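Local structure of DELTA1-pyrroline-2-carboxylate reductase (Thermococcus litoralis DSM 5473, 6T3E) at residues Leu26-Ile37 / Ala334-Thr345; Arg148-Ala159 / Arg174-Asp183. The protein reduces Delta1-pyrroline-2-carboxylate to L-proline with a nicotinamide dinucleotide as hydride donor, a step probably serving L-hydroxyproline metabolism. All coordinates share one frame; numbering follows the deposited sequence.

Interaction 1: Leu26-Ile37 / Ala334-Thr345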
# COMPACT_ATOMS: atom_id res chain seq x y z
N LEU B 26 18.61 -1.60 4.57
CA LEU B 26 18.90 -2.66 5.52
C LEU B 26 17.88 -3.78 5.40
O LEU B 26 16.69 -3.52 5.18
CB LEU B 26 18.92 -2.15 6.96
CG LEU B 26 19.19 -3.14 8.11
CD1 LEU B 26 20.65 -3.61 8.15
CD2 LEU B 26 18.78 -2.53 9.45
N LEU B 27 18.34 -5.02 5.55
CA LEU B 27 17.51 -6.21 5.47
C LEU B 27 17.46 -6.89 6.82
O LEU B 27 18.49 -7.09 7.47
CB LEU B 27 18.06 -7.20 4.44
CG LEU B 27 17.22 -7.34 3.20
CD1 LEU B 27 17.21 -6.00 2.50
CD2 LEU B 27 17.75 -8.45 2.30
N LEU B 28 16.25 -7.28 7.23
CA LEU B 28 16.04 -7.96 8.50
C LEU B 28 15.20 -9.20 8.22
O LEU B 28 14.04 -9.08 7.79
CB LEU B 28 15.34 -7.04 9.50
CG LEU B 28 16.22 -5.93 10.10
CD1 LEU B 28 15.36 -4.84 10.77
CD2 LEU B 28 17.23 -6.52 11.08
N SER B 29 15.76 -10.36 8.49
CA SER B 29 15.12 -11.65 8.27
C SER B 29 14.42 -12.11 9.54
O SER B 29 14.63 -11.55 10.62
CB SER B 29 16.17 -12.67 7.82
OG SER B 29 17.02 -12.98 8.91
N ARG B 30 13.57 -13.13 9.40
CA ARG B 30 12.85 -13.65 10.56
C ARG B 30 13.81 -14.04 11.67
O ARG B 30 13.61 -13.70 12.84
CB ARG B 30 11.97 -14.84 10.15
CG ARG B 30 10.99 -15.34 11.20
CD ARG B 30 10.08 -16.45 10.63
NE ARG B 30 8.73 -16.41 11.20
CZ ARG B 30 8.40 -16.86 12.42
NH1 ARG B 30 9.34 -17.37 13.22
NH2 ARG B 30 7.15 -16.79 12.84
N SER B 31 14.92 -14.70 11.31
CA SER B 31 15.95 -15.03 12.28
C SER B 31 16.50 -13.77 12.93
O SER B 31 16.70 -13.73 14.15
CB SER B 31 17.05 -15.84 11.59
OG SER B 31 18.33 -15.64 12.17
N ASP B 32 16.70 -12.72 12.13
CA ASP B 32 17.15 -11.45 12.70
C ASP B 32 16.13 -10.89 13.69
O ASP B 32 16.50 -10.50 14.81
CB ASP B 32 17.42 -10.44 11.57
CG ASP B 32 18.61 -10.84 10.69
OD1 ASP B 32 19.37 -11.76 11.09
OD2 ASP B 32 18.78 -10.25 9.60
N LEU B 33 14.84 -10.91 13.34
CA LEU B 33 13.83 -10.26 14.18
C LEU B 33 13.58 -11.02 15.48
O LEU B 33 13.38 -10.41 16.53
CB LEU B 33 12.52 -10.11 13.41
CG LEU B 33 12.38 -9.11 12.25
CD1 LEU B 33 12.73 -7.69 12.73
CD2 LEU B 33 13.16 -9.49 11.00
N GLU B 34 13.59 -12.35 15.43
CA GLU B 34 13.26 -13.13 16.63
C GLU B 34 14.24 -12.81 17.74
O GLU B 34 13.88 -12.77 18.92
CB GLU B 34 13.29 -14.63 16.31
CG GLU B 34 11.94 -15.29 16.08
CD GLU B 34 12.09 -16.72 15.56
OE1 GLU B 34 11.70 -16.97 14.40
OE2 GLU B 34 12.60 -17.57 16.31
N LYS B 35 15.47 -12.54 17.34
CA LYS B 35 16.57 -12.17 18.22
C LYS B 35 16.34 -10.81 18.89
O LYS B 35 16.62 -10.64 20.07
CB LYS B 35 17.80 -12.22 17.32
CG LYS B 35 19.18 -11.89 17.75
CD LYS B 35 20.00 -12.07 16.45
CE LYS B 35 20.08 -13.55 16.11
NZ LYS B 35 18.95 -14.19 15.31
N LEU B 36 15.80 -9.84 18.14
CA LEU B 36 15.73 -8.43 18.56
C LEU B 36 14.60 -8.13 19.54
O LEU B 36 14.77 -7.28 20.42
CB LEU B 36 15.60 -7.54 17.34
CG LEU B 36 16.80 -7.56 16.41
CD1 LEU B 36 16.49 -6.78 15.13
CD2 LEU B 36 18.02 -7.00 17.12
N ILE B 37 13.40 -8.69 19.34
CA ILE B 37 12.19 -8.22 20.01
C ILE B 37 11.53 -9.33 20.84
O ILE B 37 11.49 -10.49 20.44
CB ILE B 37 11.20 -7.64 19.00
CG1 ILE B 37 10.79 -8.70 17.99
CG2 ILE B 37 11.85 -6.50 18.26
CD1 ILE B 37 10.06 -8.15 16.79
N ALA B 334 12.01 -2.66 16.01
CA ALA B 334 12.95 -3.68 15.58
C ALA B 334 14.09 -3.08 14.78
O ALA B 334 15.25 -3.50 14.93
CB ALA B 334 12.21 -4.74 14.76
N TYR B 335 13.80 -2.10 13.92
CA TYR B 335 14.83 -1.50 13.09
C TYR B 335 15.89 -0.80 13.94
O TYR B 335 17.10 -0.97 13.72
CB TYR B 335 14.19 -0.52 12.12
CG TYR B 335 15.16 0.36 11.37
CD1 TYR B 335 15.92 -0.14 10.32
CD2 TYR B 335 15.33 1.70 11.72
CE1 TYR B 335 16.81 0.67 9.63
CE2 TYR B 335 16.21 2.52 11.03
CZ TYR B 335 16.94 1.99 9.98
OH TYR B 335 17.81 2.78 9.28
N GLU B 336 15.46 -0.04 14.95
CA GLU B 336 16.43 0.70 15.75
C GLU B 336 17.25 -0.23 16.64
O GLU B 336 18.40 0.09 16.96
CB GLU B 336 15.72 1.77 16.57
CG GLU B 336 15.27 2.98 15.75
CD GLU B 336 14.57 4.02 16.62
OE1 GLU B 336 14.70 3.93 17.86
OE2 GLU B 336 13.91 4.92 16.06
N LYS B 337 16.71 -1.38 17.04
CA LYS B 337 17.50 -2.33 17.80
C LYS B 337 18.52 -3.03 16.91
O LYS B 337 19.61 -3.38 17.38
CB LYS B 337 16.59 -3.33 18.49
CG LYS B 337 16.11 -2.86 19.85
CD LYS B 337 15.06 -3.81 20.39
CE LYS B 337 15.31 -4.09 21.86
NZ LYS B 337 16.03 -5.38 22.00
N ALA B 338 18.19 -3.22 15.63
CA ALA B 338 19.14 -3.83 14.71
C ALA B 338 20.36 -2.93 14.54
O ALA B 338 21.50 -3.42 14.56
CB ALA B 338 18.48 -4.08 13.36
N LEU B 339 20.14 -1.63 14.43
CA LEU B 339 21.27 -0.71 14.30
C LEU B 339 22.16 -0.77 15.53
O LEU B 339 23.39 -0.91 15.43
CB LEU B 339 20.77 0.71 14.06
CG LEU B 339 19.87 0.91 12.84
CD1 LEU B 339 19.37 2.34 12.81
CD2 LEU B 339 20.58 0.54 11.53
N GLU B 340 21.54 -0.75 16.72
CA GLU B 340 22.30 -0.80 17.97
C GLU B 340 22.97 -2.16 18.17
O GLU B 340 24.01 -2.24 18.83
CB GLU B 340 21.36 -0.46 19.13
CG GLU B 340 21.96 -0.41 20.53
CD GLU B 340 20.91 -0.66 21.62
OE1 GLU B 340 19.81 -1.17 21.30
OE2 GLU B 340 21.18 -0.33 22.80
N HIS B 341 22.43 -3.22 17.56
CA HIS B 341 22.99 -4.55 17.75
C HIS B 341 23.86 -5.01 16.59
O HIS B 341 24.57 -6.01 16.73
CB HIS B 341 21.85 -5.56 17.94
CG HIS B 341 21.29 -5.61 19.32
ND1 HIS B 341 20.45 -4.64 19.82
CD2 HIS B 341 21.44 -6.52 20.32
CE1 HIS B 341 20.11 -4.94 21.06
NE2 HIS B 341 20.70 -6.08 21.39
N GLY B 342 23.90 -4.24 15.50
CA GLY B 342 24.64 -4.64 14.31
C GLY B 342 24.05 -5.84 13.62
O GLY B 342 24.79 -6.66 13.06
N VAL B 343 22.73 -5.97 13.62
CA VAL B 343 22.03 -7.11 13.05
C VAL B 343 21.42 -6.70 11.71
O VAL B 343 20.95 -5.57 11.55
CB VAL B 343 20.96 -7.63 14.03
CG1 VAL B 343 19.92 -8.47 13.34
CG2 VAL B 343 21.62 -8.42 15.14
N GLY B 344 21.48 -7.60 10.74
CA GLY B 344 20.95 -7.36 9.42
C GLY B 344 22.06 -7.18 8.41
O GLY B 344 23.22 -6.94 8.74
N THR B 345 21.66 -7.22 7.14
CA THR B 345 22.57 -7.13 6.01
C THR B 345 22.20 -5.93 5.16
O THR B 345 21.01 -5.68 4.91
CB THR B 345 22.53 -8.42 5.16
OG1 THR B 345 21.18 -8.90 5.09
CG2 THR B 345 23.38 -9.50 5.77

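Interaction 2: Arg148-Ala159 / Arg174-Asp183. With NAI (1,4-dihydronicotinamide adenine dinucleotide), chain F.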
# COMPACT_ATOMS: atom_id res chain seq x y z
N ARG B 148 -10.34 -9.85 34.00
CA ARG B 148 -10.26 -9.93 35.45
C ARG B 148 -8.81 -10.15 35.85
O ARG B 148 -8.09 -10.93 35.23
CB ARG B 148 -11.13 -11.07 35.97
CG ARG B 148 -12.59 -10.72 36.21
CD ARG B 148 -13.36 -11.89 36.85
NE ARG B 148 -13.61 -13.02 35.95
CZ ARG B 148 -13.02 -14.22 36.04
NH1 ARG B 148 -13.32 -15.18 35.18
NH2 ARG B 148 -12.13 -14.44 37.00
N LYS B 149 -8.37 -9.41 36.88
CA LYS B 149 -6.99 -9.53 37.33
C LYS B 149 -6.71 -10.90 37.94
O LYS B 149 -5.56 -11.37 37.91
CB LYS B 149 -6.67 -8.42 38.32
CG LYS B 149 -5.92 -7.25 37.69
CD LYS B 149 -5.73 -6.13 38.68
CE LYS B 149 -5.24 -4.87 38.00
NZ LYS B 149 -3.77 -4.90 37.81
N ASP B 150 -7.73 -11.57 38.46
CA ASP B 150 -7.58 -12.89 39.04
C ASP B 150 -7.83 -14.02 38.04
O ASP B 150 -8.12 -15.14 38.45
CB ASP B 150 -8.49 -13.04 40.26
CG ASP B 150 -9.97 -12.86 39.93
OD1 ASP B 150 -10.30 -12.39 38.81
OD2 ASP B 150 -10.81 -13.19 40.80
N SER B 151 -7.68 -13.74 36.74
CA SER B 151 -7.88 -14.78 35.73
C SER B 151 -6.72 -15.76 35.76
O SER B 151 -5.55 -15.36 35.74
CB SER B 151 -7.99 -14.14 34.34
OG SER B 151 -8.98 -13.13 34.28
N LYS B 152 -7.03 -17.06 35.80
CA LYS B 152 -5.97 -18.07 35.80
C LYS B 152 -6.11 -19.11 34.70
O LYS B 152 -5.10 -19.69 34.29
CB LYS B 152 -5.82 -18.76 37.17
CG LYS B 152 -7.10 -19.00 37.99
CD LYS B 152 -6.91 -20.24 38.88
CE LYS B 152 -8.16 -20.66 39.69
NZ LYS B 152 -8.45 -19.82 40.88
N ILE B 153 -7.31 -19.37 34.20
CA ILE B 153 -7.55 -20.37 33.16
C ILE B 153 -7.87 -19.64 31.86
O ILE B 153 -8.74 -18.76 31.83
CB ILE B 153 -8.70 -21.33 33.55
CG1 ILE B 153 -8.54 -21.88 34.98
CG2 ILE B 153 -8.76 -22.49 32.59
CD1 ILE B 153 -9.54 -21.34 36.00
N ALA B 154 -7.14 -19.98 30.80
CA ALA B 154 -7.33 -19.39 29.49
C ALA B 154 -7.71 -20.47 28.49
O ALA B 154 -7.04 -21.50 28.40
CB ALA B 154 -6.06 -18.67 29.01
N GLY B 155 -8.75 -20.20 27.70
CA GLY B 155 -9.20 -21.12 26.67
C GLY B 155 -8.81 -20.60 25.29
O GLY B 155 -8.93 -19.40 25.02
N ILE B 156 -8.37 -21.51 24.43
CA ILE B 156 -7.88 -21.16 23.11
C ILE B 156 -8.65 -21.99 22.08
O ILE B 156 -8.67 -23.22 22.16
CB ILE B 156 -6.37 -21.39 22.97
CG1 ILE B 156 -5.66 -20.83 24.21
CG2 ILE B 156 -5.85 -20.73 21.73
CD1 ILE B 156 -4.17 -21.07 24.23
N ILE B 157 -9.26 -21.30 21.13
CA ILE B 157 -9.98 -21.92 20.03
C ILE B 157 -9.25 -21.54 18.75
O ILE B 157 -9.19 -20.36 18.40
CB ILE B 157 -11.45 -21.49 19.99
CG1 ILE B 157 -12.21 -22.12 21.15
CG2 ILE B 157 -12.11 -21.87 18.67
CD1 ILE B 157 -13.45 -21.38 21.50
N GLY B 158 -8.72 -22.55 18.05
CA GLY B 158 -7.84 -22.37 16.90
C GLY B 158 -6.38 -22.29 17.30
O GLY B 158 -5.90 -21.22 17.69
N ALA B 159 -5.64 -23.39 17.19
CA ALA B 159 -4.27 -23.44 17.68
C ALA B 159 -3.27 -23.21 16.55
O ALA B 159 -2.44 -24.05 16.23
CB ALA B 159 -4.01 -24.77 18.38
N ARG B 174 -1.31 -11.43 32.76
CA ARG B 174 -2.09 -12.06 33.83
C ARG B 174 -1.31 -13.24 34.41
O ARG B 174 -0.33 -13.71 33.83
CB ARG B 174 -3.46 -12.51 33.31
CG ARG B 174 -4.37 -11.35 32.93
CD ARG B 174 -4.84 -10.60 34.16
NE ARG B 174 -5.82 -9.56 33.85
CZ ARG B 174 -5.54 -8.25 33.83
NH1 ARG B 174 -4.31 -7.83 34.11
NH2 ARG B 174 -6.49 -7.37 33.53
N ASN B 175 -1.71 -13.67 35.61
CA ASN B 175 -1.06 -14.81 36.26
C ASN B 175 -1.77 -16.11 35.85
O ASN B 175 -2.35 -16.83 36.66
CB ASN B 175 -1.06 -14.64 37.78
CG ASN B 175 0.07 -13.72 38.27
OD1 ASN B 175 1.24 -13.90 37.92
ND2 ASN B 175 -0.28 -12.72 39.08
N ILE B 176 -1.68 -16.40 34.55
CA ILE B 176 -2.34 -17.57 33.99
C ILE B 176 -1.70 -18.84 34.55
O ILE B 176 -0.47 -18.94 34.64
CB ILE B 176 -2.26 -17.52 32.45
CG1 ILE B 176 -2.76 -16.17 31.95
CG2 ILE B 176 -3.09 -18.62 31.82
CD1 ILE B 176 -4.25 -15.98 32.09
N GLU B 177 -2.53 -19.80 34.92
CA GLU B 177 -2.05 -21.06 35.47
C GLU B 177 -2.23 -22.25 34.54
O GLU B 177 -1.35 -23.11 34.48
CB GLU B 177 -2.77 -21.36 36.79
CG GLU B 177 -2.01 -20.96 38.03
CD GLU B 177 -2.93 -20.75 39.21
OE1 GLU B 177 -3.85 -21.58 39.39
OE2 GLU B 177 -2.73 -19.78 39.97
N LYS B 178 -3.34 -22.31 33.80
CA LYS B 178 -3.65 -23.46 32.98
C LYS B 178 -4.40 -23.01 31.73
O LYS B 178 -5.20 -22.07 31.79
CB LYS B 178 -4.46 -24.48 33.80
CG LYS B 178 -5.18 -25.57 33.03
CD LYS B 178 -6.44 -25.97 33.79
CE LYS B 178 -7.18 -27.08 33.06
NZ LYS B 178 -8.38 -27.59 33.81
N ALA B 179 -4.15 -23.70 30.62
CA ALA B 179 -4.75 -23.35 29.34
C ALA B 179 -5.41 -24.57 28.71
O ALA B 179 -4.93 -25.70 28.85
CB ALA B 179 -3.71 -22.73 28.38
N LEU B 180 -6.52 -24.32 28.01
CA LEU B 180 -7.27 -25.34 27.28
C LEU B 180 -7.35 -24.96 25.81
O LEU B 180 -7.70 -23.82 25.47
CB LEU B 180 -8.69 -25.49 27.83
CG LEU B 180 -8.80 -25.71 29.34
CD1 LEU B 180 -10.25 -25.65 29.80
CD2 LEU B 180 -8.14 -27.03 29.71
N VAL B 181 -7.02 -25.90 24.93
CA VAL B 181 -6.89 -25.60 23.51
C VAL B 181 -7.77 -26.57 22.73
O VAL B 181 -7.75 -27.78 22.98
CB VAL B 181 -5.41 -25.64 23.06
CG1 VAL B 181 -4.76 -26.97 23.40
CG2 VAL B 181 -5.27 -25.28 21.59
N TYR B 182 -8.59 -26.03 21.83
CA TYR B 182 -9.42 -26.82 20.94
C TYR B 182 -9.17 -26.40 19.51
O TYR B 182 -9.10 -25.20 19.21
CB TYR B 182 -10.90 -26.65 21.28
CG TYR B 182 -11.80 -27.10 20.16
CD1 TYR B 182 -11.96 -28.46 19.87
CD2 TYR B 182 -12.47 -26.18 19.36
CE1 TYR B 182 -12.77 -28.87 18.84
CE2 TYR B 182 -13.29 -26.59 18.33
CZ TYR B 182 -13.43 -27.93 18.07
OH TYR B 182 -14.24 -28.31 17.03
N ASP B 183 -9.01 -27.38 18.63
CA ASP B 183 -8.88 -27.13 17.20
C ASP B 183 -9.50 -28.31 16.45
O ASP B 183 -9.53 -29.43 16.96
CB ASP B 183 -7.41 -26.93 16.81
CG ASP B 183 -7.24 -26.21 15.49
OD1 ASP B 183 -7.66 -26.76 14.45
OD2 ASP B 183 -6.67 -25.09 15.47
PA NAI F . -3.45 -20.48 10.90
O1A NAI F . -3.99 -21.14 9.66
O2A NAI F . -1.97 -20.76 11.03
O5B NAI F . -4.27 -20.93 12.26
C5B NAI F . -5.68 -20.95 12.11
C4B NAI F . -6.28 -22.07 13.07
O4B NAI F . -7.57 -22.00 13.11
C3B NAI F . -5.94 -23.46 12.50
O3B NAI F . -5.23 -24.16 13.42
C2B NAI F . -7.33 -24.09 12.21
O2B NAI F . -7.28 -25.59 12.36
C1B NAI F . -8.08 -23.53 13.12
N9A NAI F . -9.48 -23.59 12.79
C8A NAI F . -9.96 -23.20 11.60
N7A NAI F . -11.28 -23.39 11.63
C5A NAI F . -11.61 -23.89 12.83
C6A NAI F . -12.83 -24.24 13.35
N6A NAI F . -14.17 -24.22 12.80
N1A NAI F . -12.91 -24.72 14.59
C2A NAI F . -11.79 -24.84 15.33
N3A NAI F . -10.58 -24.49 14.82
C4A NAI F . -10.51 -24.01 13.55
O3 NAI F . -3.73 -18.85 10.70
PN NAI F . -3.36 -17.71 11.85
O1N NAI F . -2.09 -17.04 11.35
O2N NAI F . -3.20 -18.33 13.21
O5D NAI F . -4.57 -16.62 11.93
C5D NAI F . -5.63 -16.91 12.75
C4D NAI F . -6.75 -15.87 12.48
O4D NAI F . -6.39 -14.66 12.87
C3D NAI F . -7.01 -15.76 10.97
O3D NAI F . -8.37 -15.65 10.75
C2D NAI F . -6.34 -14.44 10.55
O2D NAI F . -7.01 -13.93 9.28
C1D NAI F . -6.54 -13.68 11.60
N1N NAI F . -5.51 -12.63 11.69
C2N NAI F . -5.86 -11.28 12.08
C3N NAI F . -4.76 -10.33 12.64
C7N NAI F . -5.25 -9.23 13.62
O7N NAI F . -6.38 -9.24 13.92
N7N NAI F . -4.31 -8.22 14.15
C4N NAI F . -3.32 -10.81 12.76
C5N NAI F . -2.99 -12.00 11.85
C6N NAI F . -4.12 -12.94 11.39

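Interaction 1: Leu26-Ile37 / Ala334-Thr345
L36 drops from helix 30-36 as a knob among A334, K337, A338 and H341 of helix 334-341, the two axes crossing at 89°. With CG set beside its own backbone N (chi1 -65°), it forks over the second helix: CD1 lies 3.5 Å from A334 O and meets A338 CB, while CD2 rests on the backbone of K337. The short side chains of A334 and A338 leave these methyls close to the helix backbone. K337 answers along its whole length. Its CB meets L36 CD2 at 4.2 Å; beyond CG the chain bends at chi3 and chi4, so that CD and CE run past L36 O, both at 3.5 Å, and NZ bonds that oxygen at 2.8 Å, in the carbonyl plane. L28 CD2 also touches A338 CB, and V343 CG1 lies against D32 CB. Past G342, whose positive phi closes a Schellman motif, G344, with no side chain, brings its CA to 3.2 Å from L27 O, beside L26 CD1. L27, which also packs on V347 of the second subunit, pairs with T345 through L27 N to T345 O (2.8 Å) and T345 N to L27 O (3.2 Å), a hydrogen-bonded antiparallel pair at the outermost strand of the mixed sheet within this chain.

Interaction 2: Arg148-Ala159 / Arg174-Asp183
K152 O opens the pairing of the two strands by accepting twice: E177 N comes at 2.6 Å, in the carbonyl plane and on a lone pair, and K178 N at 3.2 Å, tilted from that plane. Beyond it the backbone bonds run as a parallel ladder. A154 gives its N-H to K178 O and takes one from L180 N; I156 likewise bonds L180 O and Y182 N; G158 N closes the row on Y182 O. The other edge of strand 153-157 is satisfied by strand 219-222.

Together with helix 161-173 these strands form the right-handed beta-alpha-beta crossover that begins a Rossmann fold, with G158 in what looks like its GxGxxA turn. G158 has positive phi and no side chain, and its CA passes beside O4B of the adenine ribose. D183, just after strand 178-182, shares out its carboxylate: OD2 accepts A159 N at 2.6 Å through its anti lone pair and O3B of the adenine ribose at 2.7 Å, while OD1 accepts N185 N and O2B of the same ribose, the latter modelled so short that its length is doubtful. An aspartate suits a ribose diol because two oxygens meet two hydroxyls, and A159 N helps fix its rotation.

At the opposite end, R148 O accepts S151 N and S151 OG from one face of its plane, the hydroxyl at 2.6 Å, and R174 NE adds a weak bond. R174 bends at chi2 (-70°) to lay its guanidinium against K149 CA; its NH2 is held by A147 O and K144 O. The R148 guanidinium bonds D150, D218 and G239 O.

In the fold
From the N terminus the chain enters the mixed sheet with strand 26-28 and goes on into helix 30-36, which wait nearly the whole chain length for their partner. Interaction 1 closes that long loop when helix 324-341 and strand 345-346 return to them, so both chain ends belong to one domain. Interaction 2 is nested inside it: after five more strands of the mixed sheet and helix 128-146, strand 153-157 starts the parallel sheet, and helix 161-173 leads back to strand 178-182. The centres of interaction 1 and interaction 2 are 31 Å apart, and the two do not touch. One joins the termini beside the mixed sheet; the other pairs two neighbouring strands of the parallel sheet that binds the dinucleotide.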